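Local coordinates for protein probable exosome complex exonuclease 2 (Pyrococcus abyssi, PDB 2PO1) that is probably a non-catalytic component of the archaeal RNA-degrading exosome that contributes to structuring the Rrp41 active site, at residues Y36-E42 and L54-T60; I161-L165 and I268-V272; T227-T231 and A261-R265. All coordinates share one frame; numbering follows the deposited sequence.

Contact 1. Residues Y36-E42 and L54-T60; sequences YRPIEIE and LVKLGST
Ile39 and Ile41 pair with Leu57 and Val55 in an antiparallel beta hairpin at one edge of the chain's five-stranded mixed sheet. The axes of strands 39-42 and 54-57 approach to 4.7 Å and run at 179° to each other, so the pairing is almost exactly antiparallel. Two hydrogen-bonded pairs hold it. Glu40 and Lys56 exchange backbone bonds, N to O 2.8 Å each way, and Glu42 and Leu54 likewise bond in both directions. In the non-hydrogen-bonded pair Ile39-Leu57 the side chains lie side by side, Ile39 CG1 being 3.7 Å from Leu57 CD1. With Ile41 and Val55 they form the face turned toward helices 152-166 and 247-275. On the other face, the extended chains of Glu40 and Lys56 cross at a slant to a salt bridge, where NZ of Lys56 meets OE2 of Glu40 at 3.2 Å from above the carboxylate plane.

Gly58 N continues the pairing with a nearly straight bond to Pro38 O (171° at the hydrogen). Here a type II' turn, Leu57 to Thr60, leads from strand 51-57 into the next strand, 60-71, closed by Thr60 N to Leu57 O at 2.8 Å. Arg37, its chain bent at chi3 (-71°), folds over this turn and lays one guanidinium face on Leu57 O, 3.2 Å from the plane. Its nitrogens find stronger partners beyond the hairpin: a salt bridge to Asp211 and bonds to the carbonyls of Asp149 and Gly150. A water linking Arg37 NH1 to Ser59 N adds one more tie. A hairpin at the sheet edge with helices packed on its apolar face is characteristic of the first domain of the RNase PH family, of the ribosomal protein S5-like clan.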
ATOM      1  N   TYR C  36      39.265  -0.015  10.035  1.00 24.82           N
ATOM      2  CA  TYR C  36      38.062  -0.836   9.900  1.00 23.41           C
ATOM      3  C   TYR C  36      38.146  -1.951  10.877  1.00 23.93           C
ATOM      4  O   TYR C  36      39.242  -2.375  11.213  1.00 24.59           O
ATOM      5  CB  TYR C  36      37.995  -1.421   8.484  1.00 23.26           C
ATOM      6  CG  TYR C  36      37.260  -0.483   7.609  1.00 22.12           C
ATOM      7  CD1 TYR C  36      37.853   0.690   7.186  1.00 23.70           C
ATOM      8  CD2 TYR C  36      35.940  -0.732   7.252  1.00 15.71           C
ATOM      9  CE1 TYR C  36      37.165   1.590   6.405  1.00 22.17           C
ATOM     10  CE2 TYR C  36      35.266   0.148   6.471  1.00 17.33           C
ATOM     11  CZ  TYR C  36      35.863   1.306   6.067  1.00 20.67           C
ATOM     12  OH  TYR C  36      35.176   2.230   5.316  1.00 21.44           O
ATOM     13  N   ARG C  37      36.977  -2.470  11.256  1.00 24.45           N
ATOM     14  CA  ARG C  37      36.888  -3.682  12.050  1.00 24.51           C
ATOM     15  C   ARG C  37      37.326  -4.758  11.107  1.00 24.83           C
ATOM     16  O   ARG C  37      37.414  -4.487   9.918  1.00 23.18           O
ATOM     17  CB  ARG C  37      35.433  -3.918  12.451  1.00 24.42           C
ATOM     18  CG  ARG C  37      34.925  -2.976  13.481  1.00 22.15           C
ATOM     19  CD  ARG C  37      33.394  -3.033  13.551  1.00 18.22           C
ATOM     20  NE  ARG C  37      32.807  -2.441  12.373  1.00 20.54           N
ATOM     21  CZ  ARG C  37      31.487  -2.368  12.165  1.00 21.11           C
ATOM     22  NH1 ARG C  37      30.649  -2.927  13.035  1.00 19.96           N
ATOM     23  NH2 ARG C  37      31.004  -1.755  11.077  1.00 19.53           N
ATOM     24  N   PRO C  38      37.551  -5.998  11.602  1.00 25.83           N
ATOM     25  CA  PRO C  38      37.950  -6.987  10.633  1.00 26.17           C
ATOM     26  C   PRO C  38      36.924  -7.170   9.544  1.00 25.23           C
ATOM     27  O   PRO C  38      35.726  -7.093   9.810  1.00 22.08           O
ATOM     28  CB  PRO C  38      38.123  -8.265  11.477  1.00 28.74           C
ATOM     29  CG  PRO C  38      38.405  -7.785  12.851  1.00 29.08           C
ATOM     30  CD  PRO C  38      37.486  -6.574  12.958  1.00 26.92           C
ATOM     31  N   ILE C  39      37.405  -7.325   8.306  1.00 25.93           N
ATOM     32  CA  ILE C  39      36.524  -7.411   7.153  1.00 24.92           C
ATOM     33  C   ILE C  39      36.590  -8.822   6.654  1.00 25.92           C
ATOM     34  O   ILE C  39      37.672  -9.405   6.559  1.00 23.98           O
ATOM     35  CB  ILE C  39      36.938  -6.452   6.043  1.00 25.40           C
ATOM     36  CG1 ILE C  39      36.678  -5.003   6.486  1.00 26.62           C
ATOM     37  CG2 ILE C  39      36.041  -6.671   4.811  1.00 24.49           C
ATOM     38  CD1 ILE C  39      37.435  -3.939   5.635  1.00 31.79           C
ATOM     39  N   GLU C  40      35.438  -9.381   6.345  1.00 25.31           N
ATOM     40  CA  GLU C  40      35.362 -10.671   5.666  1.00 28.63           C
ATOM     41  C   GLU C  40      34.539 -10.456   4.421  1.00 26.14           C
ATOM     42  O   GLU C  40      33.442  -9.970   4.522  1.00 25.78           O
ATOM     43  CB  GLU C  40      34.647 -11.711   6.539  1.00 28.03           C
ATOM     44  CG  GLU C  40      35.509 -12.473   7.520  1.00 34.53           C
ATOM     45  CD  GLU C  40      34.721 -13.600   8.261  1.00 36.76           C
ATOM     46  OE1 GLU C  40      34.741 -13.617   9.520  1.00 44.41           O
ATOM     47  OE2 GLU C  40      34.075 -14.453   7.589  1.00 42.50           O
ATOM     48  N   ILE C  41      35.078 -10.777   3.246  1.00 26.99           N
ATOM     49  CA  ILE C  41      34.306 -10.686   2.003  1.00 24.62           C
ATOM     50  C   ILE C  41      34.328 -12.084   1.421  1.00 25.74           C
ATOM     51  O   ILE C  41      35.393 -12.717   1.317  1.00 25.30           O
ATOM     52  CB  ILE C  41      34.911  -9.678   1.006  1.00 23.99           C
ATOM     53  CG1 ILE C  41      34.974  -8.295   1.647  1.00 22.04           C
ATOM     54  CG2 ILE C  41      34.050  -9.618  -0.276  1.00 24.91           C
ATOM     55  CD1 ILE C  41      35.799  -7.344   0.880  1.00 21.80           C
ATOM     56  N   GLU C  42      33.155 -12.619   1.154  1.00 23.36           N
ATOM     57  CA  GLU C  42      33.078 -13.901   0.516  1.00 27.12           C
ATOM     58  C   GLU C  42      32.060 -13.826  -0.556  1.00 26.48           C
ATOM     59  O   GLU C  42      30.888 -13.539  -0.294  1.00 25.89           O
ATOM     60  CB  GLU C  42      32.701 -15.005   1.482  1.00 28.43           C
ATOM     61  CG  GLU C  42      33.004 -16.388   0.877  1.00 34.76           C
ATOM     62  CD  GLU C  42      32.546 -17.535   1.734  1.00 40.87           C
ATOM     63  OE1 GLU C  42      32.601 -18.679   1.239  1.00 46.32           O
ATOM     64  OE2 GLU C  42      32.140 -17.303   2.896  1.00 43.13           O
ATOM     65  N   LEU C  54      28.867 -11.995   0.499  1.00 17.46           N
ATOM     66  CA  LEU C  54      28.594 -11.845   1.929  1.00 18.92           C
ATOM     67  C   LEU C  54      29.745 -10.971   2.448  1.00 19.42           C
ATOM     68  O   LEU C  54      30.919 -11.355   2.278  1.00 20.98           O
ATOM     69  CB  LEU C  54      28.617 -13.216   2.613  1.00 19.49           C
ATOM     70  CG  LEU C  54      28.341 -13.139   4.113  1.00 20.47           C
ATOM     71  CD1 LEU C  54      26.931 -12.656   4.428  1.00 15.62           C
ATOM     72  CD2 LEU C  54      28.485 -14.454   4.665  1.00 19.32           C
ATOM     73  N   VAL C  55      29.417  -9.803   3.018  1.00 18.74           N
ATOM     74  CA  VAL C  55      30.414  -8.933   3.640  1.00 19.21           C
ATOM     75  C   VAL C  55      30.171  -8.797   5.129  1.00 20.37           C
ATOM     76  O   VAL C  55      29.055  -8.640   5.540  1.00 19.69           O
ATOM     77  CB  VAL C  55      30.489  -7.564   2.958  1.00 18.50           C
ATOM     78  CG1 VAL C  55      31.418  -6.626   3.690  1.00 18.88           C
ATOM     79  CG2 VAL C  55      31.043  -7.765   1.538  1.00 17.00           C
ATOM     80  N   LYS C  56      31.234  -8.939   5.929  1.00 20.27           N
ATOM     81  CA  LYS C  56      31.181  -8.711   7.369  1.00 20.63           C
ATOM     82  C   LYS C  56      32.159  -7.616   7.678  1.00 21.47           C
ATOM     83  O   LYS C  56      33.334  -7.748   7.314  1.00 21.31           O
ATOM     84  CB  LYS C  56      31.566  -9.992   8.124  1.00 21.16           C
ATOM     85  CG  LYS C  56      30.695 -11.180   7.724  1.00 21.26           C
ATOM     86  CD  LYS C  56      30.928 -12.392   8.631  1.00 25.06           C
ATOM     87  CE  LYS C  56      30.463 -13.659   7.931  1.00 28.58           C
ATOM     88  NZ  LYS C  56      31.068 -14.911   8.538  1.00 36.62           N
ATOM     89  N   LEU C  57      31.656  -6.535   8.291  1.00 21.17           N
ATOM     90  CA  LEU C  57      32.486  -5.499   8.888  1.00 22.55           C
ATOM     91  C   LEU C  57      32.314  -5.735  10.383  1.00 22.26           C
ATOM     92  O   LEU C  57      31.272  -5.406  10.935  1.00 22.92           O
ATOM     93  CB  LEU C  57      31.947  -4.120   8.519  1.00 22.43           C
ATOM     94  CG  LEU C  57      32.643  -3.377   7.407  1.00 25.23           C
ATOM     95  CD1 LEU C  57      33.061  -4.236   6.157  1.00 29.46           C
ATOM     96  CD2 LEU C  57      31.918  -2.096   7.021  1.00 20.46           C
ATOM     97  N   GLY C  58      33.288  -6.419  10.994  1.00 21.64           N
ATOM     98  CA  GLY C  58      33.140  -6.916  12.349  1.00 23.36           C
ATOM     99  C   GLY C  58      31.891  -7.760  12.256  1.00 24.33           C
ATOM    100  O   GLY C  58      31.814  -8.650  11.398  1.00 24.28           O
ATOM    101  N   SER C  59      30.901  -7.401  13.071  1.00 23.12           N
ATOM    102  CA  SER C  59      29.725  -8.208  13.231  1.00 24.47           C
ATOM    103  C   SER C  59      28.614  -7.735  12.323  1.00 21.97           C
ATOM    104  O   SER C  59      27.587  -8.363  12.270  1.00 21.71           O
ATOM    105  CB  SER C  59      29.251  -8.145  14.677  1.00 24.92           C
ATOM    106  OG  SER C  59      30.059  -8.959  15.513  1.00 28.94           O
ATOM    107  N   THR C  60      28.786  -6.599  11.655  1.00 21.02           N
ATOM    108  CA  THR C  60      27.832  -6.189  10.646  1.00 19.77           C
ATOM    109  C   THR C  60      27.946  -7.176   9.490  1.00 20.35           C
ATOM    110  O   THR C  60      29.030  -7.436   8.980  1.00 18.60           O
ATOM    111  CB  THR C  60      28.138  -4.761  10.110  1.00 19.97           C
ATOM    112  OG1 THR C  60      27.693  -3.798  11.063  1.00 20.74           O
ATOM    113  CG2 THR C  60      27.426  -4.516   8.803  1.00 16.63           C
TER
HETATM  114  O   HOH W   1      30.938  -5.181  14.833  1.00 24.98           O
HETATM  115  O   HOH W   2      34.419  -9.307  10.331  1.00 28.74           O

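Contact 2. Residues I161-L165 and I268-V272; sequences IAALL and ILEAV
Ile268, on segment 268-272 of helix 247-275, presses against three residues of segment 161-165 of helix 152-166, and each branch of its side chain has a different neighbour. CB is directed at the opposing helix. With chi1 at -63°, CG1 is anti to the carbonyl carbon, which leaves CG2 anti to the backbone N, and CG2 reaches Leu165 CD1 at 3.5 Å. The same methyl, Ile268 CG2, lies 3.9 Å from Ala162 CB. CG1 carries the tip, Ile268 CD1, to within 3.7 Å of Ile161 CG2, the two isoleucines meeting at about a right angle.

The axes of the two segments are 9.6 Å apart and their N-to-C directions 37° apart, so the segments run roughly the same way. They meet through apolar contacts and through Val272 CG2 on the carbonyl oxygen Ala162 O, 3.9 Å. Helix 152-166 lies on the five-stranded sheet of the RNase PH core, and helix 247-275 meets its edge strand 39-43: Ala162 and Ile268 both rest on Ile41 of that strand, while Ala163 turns to strands 51-57 and 60-71.

One helical turn beyond Ile268, Val272 receives Leu165, its CG2 standing 3.5 Å from Leu165 CB. Leu165 CD1 touches both Ile268 CG2 and Val272 CG2, the latter at 4.0 Å. Its more distant neighbour is Leu269, which leaves its backbone in the opposite sense but curls back to 4.4 Å (CD1 to Leu165 CD1). Val192, in a loop, also packs on Leu165.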
ATOM      1  N   ILE C 161      29.568  -4.082  -4.822  1.00 18.43           N
ATOM      2  CA  ILE C 161      30.518  -4.119  -5.889  1.00 17.84           C
ATOM      3  C   ILE C 161      31.194  -5.494  -5.947  1.00 19.05           C
ATOM      4  O   ILE C 161      31.567  -5.975  -7.037  1.00 18.39           O
ATOM      5  CB  ILE C 161      31.555  -2.948  -5.834  1.00 18.63           C
ATOM      6  CG1 ILE C 161      32.322  -2.870  -7.167  1.00 17.48           C
ATOM      7  CG2 ILE C 161      32.449  -3.081  -4.663  1.00 18.06           C
ATOM      8  CD1 ILE C 161      31.361  -2.329  -8.305  1.00 15.48           C
ATOM      9  N   ALA C 162      31.362  -6.128  -4.799  1.00 18.37           N
ATOM     10  CA  ALA C 162      31.986  -7.453  -4.832  1.00 20.03           C
ATOM     11  C   ALA C 162      31.028  -8.427  -5.506  1.00 19.63           C
ATOM     12  O   ALA C 162      31.450  -9.327  -6.220  1.00 21.02           O
ATOM     13  CB  ALA C 162      32.384  -7.927  -3.407  1.00 20.02           C
ATOM     14  N   ALA C 163      29.722  -8.260  -5.301  1.00 19.23           N
ATOM     15  CA  ALA C 163      28.763  -9.200  -5.885  1.00 18.38           C
ATOM     16  C   ALA C 163      28.745  -8.974  -7.418  1.00 19.55           C
ATOM     17  O   ALA C 163      28.752  -9.916  -8.214  1.00 21.53           O
ATOM     18  CB  ALA C 163      27.393  -8.995  -5.269  1.00 18.26           C
ATOM     19  N   LEU C 164      28.811  -7.709  -7.843  1.00 19.63           N
ATOM     20  CA  LEU C 164      28.827  -7.365  -9.290  1.00 19.67           C
ATOM     21  C   LEU C 164      30.078  -7.915  -9.977  1.00 20.90           C
ATOM     22  O   LEU C 164      30.037  -8.436 -11.119  1.00 22.32           O
ATOM     23  CB  LEU C 164      28.751  -5.842  -9.407  1.00 19.25           C
ATOM     24  CG  LEU C 164      27.370  -5.285  -9.168  1.00 19.40           C
ATOM     25  CD1 LEU C 164      27.539  -3.811  -9.077  1.00 19.89           C
ATOM     26  CD2 LEU C 164      26.512  -5.607 -10.393  1.00 19.50           C
ATOM     27  N   LEU C 165      31.202  -7.823  -9.278  1.00 20.22           N
ATOM     28  CA  LEU C 165      32.441  -8.408  -9.775  1.00 23.11           C
ATOM     29  C   LEU C 165      32.331  -9.909  -9.830  1.00 23.66           C
ATOM     30  O   LEU C 165      32.891 -10.510 -10.685  1.00 21.98           O
ATOM     31  CB  LEU C 165      33.632  -8.041  -8.910  1.00 22.31           C
ATOM     32  CG  LEU C 165      34.024  -6.566  -9.047  1.00 21.89           C
ATOM     33  CD1 LEU C 165      34.851  -6.180  -7.828  1.00 20.67           C
ATOM     34  CD2 LEU C 165      34.735  -6.309 -10.386  1.00 21.93           C
ATOM     35  N   ILE C 268      38.366  -6.918  -1.700  1.00 26.09           N
ATOM     36  CA  ILE C 268      37.393  -7.242  -2.710  1.00 25.94           C
ATOM     37  C   ILE C 268      37.980  -8.018  -3.878  1.00 28.19           C
ATOM     38  O   ILE C 268      37.439  -9.042  -4.235  1.00 28.99           O
ATOM     39  CB  ILE C 268      36.666  -5.990  -3.253  1.00 25.40           C
ATOM     40  CG1 ILE C 268      35.865  -5.299  -2.124  1.00 21.29           C
ATOM     41  CG2 ILE C 268      35.787  -6.384  -4.432  1.00 23.57           C
ATOM     42  CD1 ILE C 268      35.361  -3.847  -2.532  1.00 23.77           C
ATOM     43  N   LEU C 269      39.080  -7.550  -4.468  1.00 29.31           N
ATOM     44  CA  LEU C 269      39.592  -8.218  -5.651  1.00 31.86           C
ATOM     45  C   LEU C 269      40.022  -9.642  -5.259  1.00 33.05           C
ATOM     46  O   LEU C 269      39.805 -10.582  -6.007  1.00 33.29           O
ATOM     47  CB  LEU C 269      40.787  -7.461  -6.250  1.00 33.16           C
ATOM     48  CG  LEU C 269      40.578  -6.529  -7.448  1.00 35.20           C
ATOM     49  CD1 LEU C 269      39.229  -6.778  -8.094  1.00 36.46           C
ATOM     50  CD2 LEU C 269      40.748  -5.086  -7.030  1.00 36.42           C
ATOM     51  N   GLU C 270      40.598  -9.766  -4.057  1.00 33.52           N
ATOM     52  CA  GLU C 270      41.108 -11.029  -3.501  1.00 34.99           C
ATOM     53  C   GLU C 270      39.934 -12.018  -3.337  1.00 32.26           C
ATOM     54  O   GLU C 270      39.987 -13.157  -3.769  1.00 32.96           O
ATOM     55  CB  GLU C 270      41.749 -10.696  -2.154  1.00 35.17           C
ATOM     56  CG  GLU C 270      42.451 -11.823  -1.414  1.00 40.19           C
ATOM     57  CD  GLU C 270      43.457 -11.318  -0.332  1.00 41.41           C
ATOM     58  OE1 GLU C 270      44.341 -12.116   0.047  1.00 46.15           O
ATOM     59  OE2 GLU C 270      43.376 -10.134   0.137  1.00 42.62           O
ATOM     60  N   ALA C 271      38.860 -11.558  -2.737  1.00 29.62           N
ATOM     61  CA  ALA C 271      37.654 -12.396  -2.542  1.00 28.32           C
ATOM     62  C   ALA C 271      37.111 -12.799  -3.879  1.00 27.93           C
ATOM     63  O   ALA C 271      36.722 -13.944  -4.080  1.00 28.66           O
ATOM     64  CB  ALA C 271      36.597 -11.637  -1.785  1.00 25.74           C
ATOM     65  N   VAL C 272      37.068 -11.837  -4.786  1.00 28.12           N
ATOM     66  CA  VAL C 272      36.498 -12.062  -6.118  1.00 27.99           C
ATOM     67  C   VAL C 272      37.331 -13.134  -6.815  1.00 30.85           C
ATOM     68  O   VAL C 272      36.799 -14.119  -7.304  1.00 32.18           O
ATOM     69  CB  VAL C 272      36.471 -10.786  -6.916  1.00 26.99           C
ATOM     70  CG1 VAL C 272      36.297 -11.091  -8.420  1.00 28.35           C
ATOM     71  CG2 VAL C 272      35.323  -9.870  -6.390  1.00 22.04           C
TER

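Contact 3. Residues T227-T231 and A261-R265; sequences TTDET and AEEIR
The turn that follows strand 222-228 in the C-terminal antiparallel sheet is tied here to the long helix 247-275, and Arg265 makes most of the link. Its chain, bent at chi2 (126°) and chi3 (50°), slides the guanidinium beneath the backbone of Asp229 and Glu230. Glu230 N lies 3.6 Å above the centre of the plane, and Ala261 O covers the opposite face at 3.8 Å, so the group is sandwiched between turn and helix. In its plane, NE and NH2 both grip Glu262 OE2, at 3.0 and 2.9 Å, which fixes its rotation. Arg265 NH1 gives only a weak bond to Thr228 O, at 3.0 Å and 133° at the hydrogen. The stronger partner of NH1 is Ile195 O.

Glu230 CG packs 3.8 Å from Arg265 NE, while its carboxylate turns to Ile195 N through OE1. Thr228 OG1 touches Ala261 CB at 3.4 Å. An Asx turn shapes the loop, with Asp229 OD2 accepting from Thr231 N. Aromatic side chains of another protein chain hydrogen-bond to Asp229 OD1 and Thr231 OG1. Val197 of the neighbouring strand 197-204 packs on Ala261, Ile264 and Arg265 of the helix.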
ATOM      1  N   THR C 227      32.569   7.856  -1.417  1.00 20.44           N
ATOM      2  CA  THR C 227      32.752   6.712  -2.255  1.00 21.26           C
ATOM      3  C   THR C 227      33.677   7.039  -3.400  1.00 21.84           C
ATOM      4  O   THR C 227      33.447   8.000  -4.132  1.00 22.86           O
ATOM      5  CB  THR C 227      31.390   6.289  -2.855  1.00 20.39           C
ATOM      6  OG1 THR C 227      30.495   6.043  -1.791  1.00 18.55           O
ATOM      7  CG2 THR C 227      31.541   5.047  -3.731  1.00 20.48           C
ATOM      8  N   THR C 228      34.737   6.256  -3.547  1.00 22.89           N
ATOM      9  CA  THR C 228      35.771   6.567  -4.486  1.00 24.52           C
ATOM     10  C   THR C 228      36.131   5.307  -5.249  1.00 25.62           C
ATOM     11  O   THR C 228      35.963   4.205  -4.720  1.00 24.07           O
ATOM     12  CB  THR C 228      37.029   7.127  -3.790  1.00 26.35           C
ATOM     13  OG1 THR C 228      37.544   6.137  -2.911  1.00 23.03           O
ATOM     14  CG2 THR C 228      36.672   8.352  -2.991  1.00 26.69           C
ATOM     15  N   ASP C 229      36.648   5.472  -6.472  1.00 25.41           N
ATOM     16  CA  ASP C 229      37.144   4.318  -7.250  1.00 27.04           C
ATOM     17  C   ASP C 229      38.660   4.319  -7.388  1.00 28.66           C
ATOM     18  O   ASP C 229      39.316   5.236  -6.879  1.00 29.98           O
ATOM     19  CB  ASP C 229      36.473   4.212  -8.633  1.00 26.55           C
ATOM     20  CG  ASP C 229      36.728   5.409  -9.504  1.00 29.23           C
ATOM     21  OD1 ASP C 229      35.835   5.685 -10.333  1.00 33.54           O
ATOM     22  OD2 ASP C 229      37.799   6.080  -9.410  1.00 30.42           O
ATOM     23  N   GLU C 230      39.185   3.314  -8.101  1.00 30.00           N
ATOM     24  CA  GLU C 230      40.632   3.099  -8.323  1.00 32.73           C
ATOM     25  C   GLU C 230      41.258   4.271  -9.029  1.00 34.10           C
ATOM     26  O   GLU C 230      42.470   4.327  -9.151  1.00 36.79           O
ATOM     27  CB  GLU C 230      40.882   2.009  -9.374  1.00 34.29           C
ATOM     28  CG  GLU C 230      40.257   0.698  -9.212  1.00 34.81           C
ATOM     29  CD  GLU C 230      38.850   0.669  -9.779  1.00 32.54           C
ATOM     30  OE1 GLU C 230      37.977   1.226  -9.137  1.00 29.24           O
ATOM     31  OE2 GLU C 230      38.624   0.076 -10.835  1.00 34.40           O
ATOM     32  N   THR C 231      40.440   5.131  -9.623  1.00 34.03           N
ATOM     33  CA  THR C 231      40.947   6.102 -10.589  1.00 36.26           C
ATOM     34  C   THR C 231      41.109   7.459  -9.915  1.00 36.60           C
ATOM     35  O   THR C 231      41.378   8.443 -10.585  1.00 40.09           O
ATOM     36  CB  THR C 231      40.054   6.211 -11.872  1.00 36.09           C
ATOM     37  OG1 THR C 231      38.820   6.896 -11.580  1.00 33.12           O
ATOM     38  CG2 THR C 231      39.699   4.807 -12.440  1.00 38.29           C
ATOM     39  N   ALA C 261      39.625   3.081   0.943  1.00 28.17           N
ATOM     40  CA  ALA C 261      38.912   2.412  -0.191  1.00 26.62           C
ATOM     41  C   ALA C 261      39.920   1.512  -0.904  1.00 28.46           C
ATOM     42  O   ALA C 261      39.620   0.392  -1.316  1.00 28.37           O
ATOM     43  CB  ALA C 261      38.351   3.414  -1.129  1.00 25.54           C
ATOM     44  N   GLU C 262      41.141   1.986  -1.031  1.00 29.62           N
ATOM     45  CA  GLU C 262      42.119   1.204  -1.744  1.00 32.06           C
ATOM     46  C   GLU C 262      42.462  -0.046  -0.980  1.00 31.77           C
ATOM     47  O   GLU C 262      42.681  -1.073  -1.599  1.00 33.24           O
ATOM     48  CB  GLU C 262      43.362   2.009  -2.109  1.00 34.21           C
ATOM     49  CG  GLU C 262      44.337   1.290  -3.132  1.00 42.84           C
ATOM     50  CD  GLU C 262      43.617   0.467  -4.274  1.00 48.53           C
ATOM     51  OE1 GLU C 262      43.960  -0.744  -4.459  1.00 48.77           O
ATOM     52  OE2 GLU C 262      42.710   1.025  -4.970  1.00 48.54           O
ATOM     53  N   GLU C 263      42.581   0.051   0.350  1.00 30.53           N
ATOM     54  CA  GLU C 263      42.886  -1.113   1.182  1.00 30.43           C
ATOM     55  C   GLU C 263      41.716  -2.118   1.060  1.00 28.93           C
ATOM     56  O   GLU C 263      41.913  -3.323   1.040  1.00 30.05           O
ATOM     57  CB  GLU C 263      43.036  -0.657   2.635  1.00 31.29           C
ATOM     58  CG  GLU C 263      44.274   0.244   2.903  1.00 34.71           C
ATOM     59  CD  GLU C 263      44.334   0.695   4.363  1.00 35.06           C
ATOM     60  OE1 GLU C 263      43.311   0.623   5.027  1.00 36.92           O
ATOM     61  OE2 GLU C 263      45.385   1.145   4.833  1.00 42.34           O
ATOM     62  N   ILE C 264      40.498  -1.591   0.958  1.00 25.47           N
ATOM     63  CA  ILE C 264      39.311  -2.425   0.820  1.00 23.88           C
ATOM     64  C   ILE C 264      39.205  -3.046  -0.579  1.00 24.43           C
ATOM     65  O   ILE C 264      38.863  -4.245  -0.714  1.00 25.01           O
ATOM     66  CB  ILE C 264      38.067  -1.622   1.189  1.00 21.36           C
ATOM     67  CG1 ILE C 264      38.199  -1.222   2.680  1.00 23.00           C
ATOM     68  CG2 ILE C 264      36.826  -2.409   0.849  1.00 19.98           C
ATOM     69  CD1 ILE C 264      36.985  -0.960   3.334  1.00 26.73           C
ATOM     70  N   ARG C 265      39.506  -2.253  -1.611  1.00 24.01           N
ATOM     71  CA  ARG C 265      39.490  -2.786  -2.997  1.00 25.40           C
ATOM     72  C   ARG C 265      40.375  -4.017  -3.123  1.00 28.01           C
ATOM     73  O   ARG C 265      39.978  -5.032  -3.726  1.00 28.86           O
ATOM     74  CB  ARG C 265      39.958  -1.718  -3.962  1.00 26.43           C
ATOM     75  CG  ARG C 265      39.642  -1.913  -5.437  1.00 28.87           C
ATOM     76  CD  ARG C 265      38.918  -0.600  -5.863  1.00 34.63           C
ATOM     77  NE  ARG C 265      39.738   0.516  -5.420  1.00 34.96           N
ATOM     78  CZ  ARG C 265      39.303   1.672  -4.933  1.00 31.00           C
ATOM     79  NH1 ARG C 265      38.013   1.990  -4.809  1.00 25.55           N
ATOM     80  NH2 ARG C 265      40.216   2.521  -4.546  1.00 33.21           N
TER
HETATM   81  O   HOH W   3      39.111   4.641  -3.978  1.00 27.17           O

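How the contacts relate
Contact 1 closes first along the chain. Contact 3 is nested inside the loop that contact 2 closes: the strands of the C-terminal sheet come between the two segments of contact 2 in the sequence. Helix 247-275 serves contacts 2 and 3 through adjoining segments, their centres about 12 Å apart, and touches elements of both the N-terminal and the C-terminal sheet. Contact 1 lies about 13 Å from contact 2 and about 16 Å from contact 3, centre to centre. Its hairpin reaches both: Ile41 CD1 packs 3.6 Å from Ile268 CG1, and the ring atom Tyr36 CZ lies 3.7 Å from Ile264 CD1. One helix, 247-275, thus touches the N-terminal sheet, helix 152-166 and the C-terminal sheet.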